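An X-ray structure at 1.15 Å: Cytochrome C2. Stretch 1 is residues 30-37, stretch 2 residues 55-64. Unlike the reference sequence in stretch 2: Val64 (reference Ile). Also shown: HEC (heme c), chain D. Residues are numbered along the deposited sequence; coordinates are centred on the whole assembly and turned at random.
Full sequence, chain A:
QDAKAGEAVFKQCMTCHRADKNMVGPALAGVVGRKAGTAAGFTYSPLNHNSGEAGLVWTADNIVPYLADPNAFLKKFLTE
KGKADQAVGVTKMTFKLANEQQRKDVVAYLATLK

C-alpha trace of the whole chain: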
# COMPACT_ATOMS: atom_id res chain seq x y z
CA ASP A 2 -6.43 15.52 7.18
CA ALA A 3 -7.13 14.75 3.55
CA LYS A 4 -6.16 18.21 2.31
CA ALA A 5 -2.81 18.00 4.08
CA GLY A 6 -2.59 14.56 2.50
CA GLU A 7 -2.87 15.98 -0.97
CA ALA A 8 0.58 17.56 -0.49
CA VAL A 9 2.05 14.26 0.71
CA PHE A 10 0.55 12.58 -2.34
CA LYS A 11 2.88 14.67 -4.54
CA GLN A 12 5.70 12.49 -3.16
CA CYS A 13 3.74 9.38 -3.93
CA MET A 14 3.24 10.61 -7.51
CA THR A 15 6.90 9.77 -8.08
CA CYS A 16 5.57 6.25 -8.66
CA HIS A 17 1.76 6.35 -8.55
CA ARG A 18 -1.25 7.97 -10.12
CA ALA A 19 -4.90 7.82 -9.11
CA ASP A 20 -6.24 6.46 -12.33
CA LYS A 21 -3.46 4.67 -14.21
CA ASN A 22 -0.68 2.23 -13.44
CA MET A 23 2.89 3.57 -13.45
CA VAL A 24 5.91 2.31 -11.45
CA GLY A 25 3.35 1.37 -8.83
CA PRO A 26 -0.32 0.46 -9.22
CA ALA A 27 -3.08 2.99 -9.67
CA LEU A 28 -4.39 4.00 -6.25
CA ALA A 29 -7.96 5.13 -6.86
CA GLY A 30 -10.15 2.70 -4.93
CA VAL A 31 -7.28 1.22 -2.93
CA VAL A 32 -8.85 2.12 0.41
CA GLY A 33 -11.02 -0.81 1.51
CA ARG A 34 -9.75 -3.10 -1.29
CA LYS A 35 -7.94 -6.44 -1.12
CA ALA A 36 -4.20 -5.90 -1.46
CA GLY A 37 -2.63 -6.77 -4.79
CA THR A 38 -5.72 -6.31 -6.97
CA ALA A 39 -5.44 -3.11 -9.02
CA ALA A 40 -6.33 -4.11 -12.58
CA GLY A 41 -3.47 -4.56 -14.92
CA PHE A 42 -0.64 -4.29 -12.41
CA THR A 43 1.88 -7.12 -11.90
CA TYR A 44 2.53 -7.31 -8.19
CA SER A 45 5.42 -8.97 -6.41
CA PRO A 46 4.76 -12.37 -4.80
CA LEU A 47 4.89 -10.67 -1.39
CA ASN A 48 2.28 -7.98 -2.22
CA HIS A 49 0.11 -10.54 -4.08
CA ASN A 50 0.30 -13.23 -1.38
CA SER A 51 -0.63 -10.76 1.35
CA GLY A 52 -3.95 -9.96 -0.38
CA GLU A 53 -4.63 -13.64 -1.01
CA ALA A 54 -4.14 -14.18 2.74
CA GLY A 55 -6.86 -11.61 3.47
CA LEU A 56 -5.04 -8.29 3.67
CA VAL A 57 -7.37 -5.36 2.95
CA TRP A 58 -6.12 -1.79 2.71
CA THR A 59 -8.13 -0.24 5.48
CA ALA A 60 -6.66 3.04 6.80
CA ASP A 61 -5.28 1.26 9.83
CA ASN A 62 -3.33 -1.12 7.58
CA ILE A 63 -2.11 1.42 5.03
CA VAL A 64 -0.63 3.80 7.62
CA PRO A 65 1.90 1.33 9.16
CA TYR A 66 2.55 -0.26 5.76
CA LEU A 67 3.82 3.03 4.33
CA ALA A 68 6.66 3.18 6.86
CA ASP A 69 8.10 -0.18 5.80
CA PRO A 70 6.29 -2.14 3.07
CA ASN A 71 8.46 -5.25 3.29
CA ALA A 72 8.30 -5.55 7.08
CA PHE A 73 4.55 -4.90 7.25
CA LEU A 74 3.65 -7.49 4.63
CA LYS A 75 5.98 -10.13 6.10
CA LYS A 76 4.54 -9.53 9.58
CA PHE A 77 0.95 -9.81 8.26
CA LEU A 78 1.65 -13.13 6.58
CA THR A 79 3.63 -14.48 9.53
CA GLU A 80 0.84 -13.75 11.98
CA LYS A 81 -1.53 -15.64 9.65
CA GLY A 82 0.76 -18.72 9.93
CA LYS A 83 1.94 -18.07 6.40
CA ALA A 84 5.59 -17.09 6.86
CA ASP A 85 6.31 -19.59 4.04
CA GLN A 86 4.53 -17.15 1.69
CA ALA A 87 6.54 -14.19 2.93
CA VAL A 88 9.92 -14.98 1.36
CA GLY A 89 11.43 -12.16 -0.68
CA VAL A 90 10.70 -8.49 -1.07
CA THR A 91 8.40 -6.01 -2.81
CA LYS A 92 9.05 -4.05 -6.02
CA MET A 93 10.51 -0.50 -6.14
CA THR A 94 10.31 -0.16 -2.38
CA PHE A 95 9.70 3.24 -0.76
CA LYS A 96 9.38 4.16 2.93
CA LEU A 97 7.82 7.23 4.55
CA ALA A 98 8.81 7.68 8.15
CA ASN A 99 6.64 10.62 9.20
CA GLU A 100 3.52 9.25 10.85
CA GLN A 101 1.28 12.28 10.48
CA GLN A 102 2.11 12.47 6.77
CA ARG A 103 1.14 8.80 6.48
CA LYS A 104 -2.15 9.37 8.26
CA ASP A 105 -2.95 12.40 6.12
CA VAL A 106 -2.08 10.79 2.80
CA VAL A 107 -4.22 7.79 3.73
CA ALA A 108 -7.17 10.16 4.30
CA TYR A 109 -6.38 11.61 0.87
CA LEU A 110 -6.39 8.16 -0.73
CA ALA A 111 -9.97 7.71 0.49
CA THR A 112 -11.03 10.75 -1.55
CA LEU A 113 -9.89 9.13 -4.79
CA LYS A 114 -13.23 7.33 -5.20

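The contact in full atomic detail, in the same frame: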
# COMPACT_ATOMS: atom_id res chain seq x y z
N GLY A 30 -9.44 3.85 -5.39
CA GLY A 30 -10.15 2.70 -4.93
C GLY A 30 -9.33 1.76 -4.08
O GLY A 30 -9.86 0.73 -3.64
N VAL A 31 -8.09 2.12 -3.79
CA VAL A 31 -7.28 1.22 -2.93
C VAL A 31 -7.81 1.09 -1.53
O VAL A 31 -7.67 0.06 -0.87
CB VAL A 31 -5.79 1.66 -2.91
CG1 VAL A 31 -5.55 2.96 -2.16
CG2 VAL A 31 -4.88 0.58 -2.36
N VAL A 32 -8.40 2.18 -1.00
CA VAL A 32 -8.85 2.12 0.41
C VAL A 32 -10.08 1.22 0.49
O VAL A 32 -11.07 1.41 -0.20
CB VAL A 32 -9.13 3.50 1.01
CG1 VAL A 32 -9.49 3.40 2.47
CG2 VAL A 32 -7.95 4.42 0.84
N GLY A 33 -9.96 0.19 1.31
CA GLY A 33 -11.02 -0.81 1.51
C GLY A 33 -10.94 -1.94 0.53
O GLY A 33 -11.85 -2.79 0.55
N ARG A 34 -9.89 -2.06 -0.28
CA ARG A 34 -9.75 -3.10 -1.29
C ARG A 34 -8.72 -4.12 -0.87
O ARG A 34 -7.71 -3.81 -0.21
CB ARG A 34 -9.32 -2.44 -2.61
CG ARG A 34 -9.55 -3.44 -3.77
CD ARG A 34 -9.61 -2.75 -5.14
NE ARG A 34 -8.27 -2.17 -5.36
CZ ARG A 34 -7.97 -1.18 -6.22
NH1 ARG A 34 -8.95 -0.49 -6.85
NH2 ARG A 34 -6.75 -0.67 -6.17
N LYS A 35 -8.92 -5.37 -1.29
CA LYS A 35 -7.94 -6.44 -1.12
C LYS A 35 -6.60 -5.99 -1.72
O LYS A 35 -6.52 -5.52 -2.85
CB LYS A 35 -8.46 -7.67 -1.89
CG LYS A 35 -7.54 -8.89 -1.94
CD LYS A 35 -8.19 -10.04 -2.68
CE LYS A 35 -7.28 -11.16 -3.16
NZ LYS A 35 -8.10 -12.21 -3.87
N ALA A 36 -5.53 -6.22 -0.96
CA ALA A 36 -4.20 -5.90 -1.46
C ALA A 36 -3.87 -6.67 -2.71
O ALA A 36 -4.26 -7.84 -2.88
CB ALA A 36 -3.15 -6.19 -0.41
N GLY A 37 -3.11 -6.07 -3.62
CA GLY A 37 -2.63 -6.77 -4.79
C GLY A 37 -3.67 -6.94 -5.88
O GLY A 37 -3.54 -7.88 -6.69
N GLY A 55 -5.78 -12.39 2.87
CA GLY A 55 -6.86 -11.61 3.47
C GLY A 55 -6.52 -10.19 3.82
O GLY A 55 -7.32 -9.48 4.43
N LEU A 56 -5.34 -9.67 3.38
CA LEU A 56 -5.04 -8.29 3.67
C LEU A 56 -5.89 -7.34 2.82
O LEU A 56 -5.94 -7.43 1.60
CB LEU A 56 -3.54 -7.99 3.36
CG LEU A 56 -3.10 -6.55 3.62
CD1 LEU A 56 -3.27 -6.11 5.08
CD2 LEU A 56 -1.65 -6.38 3.20
N VAL A 57 -6.56 -6.41 3.53
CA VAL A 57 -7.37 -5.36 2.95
C VAL A 57 -6.76 -4.03 3.39
O VAL A 57 -6.38 -3.85 4.56
CB VAL A 57 -8.84 -5.49 3.39
CG1 VAL A 57 -9.65 -4.26 2.96
CG2 VAL A 57 -9.45 -6.79 2.91
N TRP A 58 -6.69 -3.10 2.45
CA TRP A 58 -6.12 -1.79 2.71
C TRP A 58 -7.12 -0.83 3.36
O TRP A 58 -7.53 0.20 2.82
CB TRP A 58 -5.54 -1.19 1.45
CG TRP A 58 -4.26 -1.87 1.00
CD1 TRP A 58 -3.99 -2.35 -0.26
CD2 TRP A 58 -3.08 -2.14 1.81
NE1 TRP A 58 -2.72 -2.88 -0.28
CE2 TRP A 58 -2.16 -2.77 0.96
CE3 TRP A 58 -2.72 -1.91 3.13
CZ2 TRP A 58 -0.89 -3.16 1.42
CZ3 TRP A 58 -1.48 -2.31 3.59
CH2 TRP A 58 -0.58 -2.94 2.72
N THR A 59 -7.48 -1.17 4.57
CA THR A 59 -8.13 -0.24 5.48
C THR A 59 -7.11 0.85 5.86
O THR A 59 -5.90 0.63 5.76
CB THR A 59 -8.60 -0.94 6.76
OG1 THR A 59 -7.44 -1.46 7.38
CG2 THR A 59 -9.57 -2.07 6.47
N ALA A 60 -7.57 1.99 6.38
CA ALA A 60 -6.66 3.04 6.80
C ALA A 60 -5.68 2.53 7.84
O ALA A 60 -4.48 2.86 7.81
CB ALA A 60 -7.44 4.23 7.31
N ASP A 61 -6.18 1.73 8.78
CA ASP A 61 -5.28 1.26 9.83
C ASP A 61 -4.23 0.30 9.38
O ASP A 61 -3.25 0.09 10.10
CB ASP A 61 -6.11 0.70 10.98
CG ASP A 61 -6.79 1.84 11.78
OD1 ASP A 61 -6.53 3.05 11.57
OD2 ASP A 61 -7.60 1.42 12.63
N ASN A 62 -4.36 -0.29 8.21
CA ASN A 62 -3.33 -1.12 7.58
C ASN A 62 -2.43 -0.28 6.70
O ASN A 62 -1.22 -0.49 6.70
CB ASN A 62 -3.94 -2.30 6.83
CG ASN A 62 -4.40 -3.40 7.76
OD1 ASN A 62 -3.87 -3.56 8.86
ND2 ASN A 62 -5.37 -4.19 7.30
N ILE A 63 -2.97 0.69 5.93
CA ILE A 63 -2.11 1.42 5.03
C ILE A 63 -1.08 2.24 5.81
O ILE A 63 0.06 2.34 5.40
CB ILE A 63 -2.87 2.30 4.03
CG1 ILE A 63 -3.94 1.53 3.23
CG2 ILE A 63 -1.89 2.98 3.07
CD1 ILE A 63 -4.89 2.47 2.48
N VAL A 64 -1.54 2.89 6.90
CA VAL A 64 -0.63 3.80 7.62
C VAL A 64 0.64 3.10 8.05
O VAL A 64 1.73 3.62 7.73
CB VAL A 64 -1.40 4.48 8.78
CG1 VAL A 64 -0.44 5.19 9.72
CG2 VAL A 64 -2.42 5.47 8.23
FE HEC D . 3.54 2.78 -3.33
CHA HEC D . 2.32 -0.42 -3.72
CHB HEC D . 0.83 3.63 -1.47
CHC HEC D . 4.94 5.83 -2.68
CHD HEC D . 6.03 2.09 -5.52
NA HEC D . 1.93 1.80 -2.72
C1A HEC D . 1.59 0.48 -2.92
C2A HEC D . 0.44 0.11 -2.18
C3A HEC D . -0.02 1.22 -1.58
C4A HEC D . 0.92 2.30 -1.91
CMA HEC D . -1.22 1.39 -0.67
CAA HEC D . -0.27 -1.25 -2.20
CBA HEC D . -1.26 -1.23 -3.35
CGA HEC D . -2.02 -2.51 -3.60
O1A HEC D . -1.83 -3.53 -2.91
O2A HEC D . -2.85 -2.47 -4.57
NB HEC D . 2.99 4.37 -2.29
C1B HEC D . 1.76 4.59 -1.65
C2B HEC D . 1.68 5.91 -1.15
C3B HEC D . 2.86 6.50 -1.37
C4B HEC D . 3.68 5.56 -2.16
CMB HEC D . 0.46 6.47 -0.44
CAB HEC D . 3.34 7.89 -0.95
CBB HEC D . 3.45 8.03 0.62
NC HEC D . 5.20 3.75 -3.92
C1C HEC D . 5.63 4.97 -3.54
C2C HEC D . 6.81 5.35 -4.24
C3C HEC D . 7.11 4.31 -5.06
C4C HEC D . 6.12 3.29 -4.83
CMC HEC D . 7.46 6.70 -4.16
CAC HEC D . 8.20 4.16 -6.12
CBC HEC D . 9.62 4.42 -5.57
ND HEC D . 4.05 1.16 -4.42
C1D HEC D . 5.12 1.12 -5.31
C2D HEC D . 5.05 -0.20 -5.96
C3D HEC D . 4.06 -0.93 -5.45
C4D HEC D . 3.41 -0.04 -4.46
CMD HEC D . 6.08 -0.59 -7.07
CAD HEC D . 3.76 -2.34 -5.75
CBD HEC D . 4.84 -3.22 -5.05
CGD HEC D . 4.76 -4.71 -5.28
O1D HEC D . 3.94 -5.24 -6.06
O2D HEC D . 5.68 -5.36 -4.70

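Three backbone hydrogen bonds hold the two stretches together, and each is short and nearly straight. Gly33 N gives to Trp58 O at 2.9 Å, Trp58 N gives back to Arg34 O at 2.9 Å, and Ala36 N gives to Leu56 O at 2.9 Å, all with angles above 170°. The last two flank Lys35 and Val57, whose CA atoms lie 4.2 Å apart in a single beta bridge. The same carbonyls also receive CA-H...O contacts: Val57 CA lies 3.5 Å from Arg34 O, and Lys35 CA 3.5 Å from Leu56 O.

One turn and one cap lie beside the paired segment. A type II turn runs from Val31 to Arg34, closed by Arg34 N to Val31 O at 3.1 Å, with Gly33 taking the positive phi that favours glycine; the same residue's N is the donor to Trp58 O. On the other side, Asn62 ND2 donates to Val57 O at 2.9 Å, tying the segment to the helix that begins just beyond it. Thr59 is the N-cap, although the bond from Asn62 N to Thr59 OG1 is weak at 3.4 Å.

In the apolar packing, small side chains of the first stretch meet larger ones of the second. The CB of Ala36 points toward the other stretch, lying 3.9 Å from Leu56 CD2 and 3.8 Å from Trp58 CE2; Val31 CG2 meets Trp58 CD1 at 3.7 Å. Farther along, Val32 CG2 touches Ile63 CD1 at 4.0 Å.

The heme joins both stretches of the contact through one propionate oxygen. Trp58 NE1 and Gly37 N each donate to HEC O1A at 2.9 Å, and the oxygen sits at the indole edge, near the ring plane; the indole N-H lies in that plane, which suits an acceptor there, and the angle is 158°. The rule to read here is economy: backbone bonds set the register, while one tryptophan serves packing and ligand together.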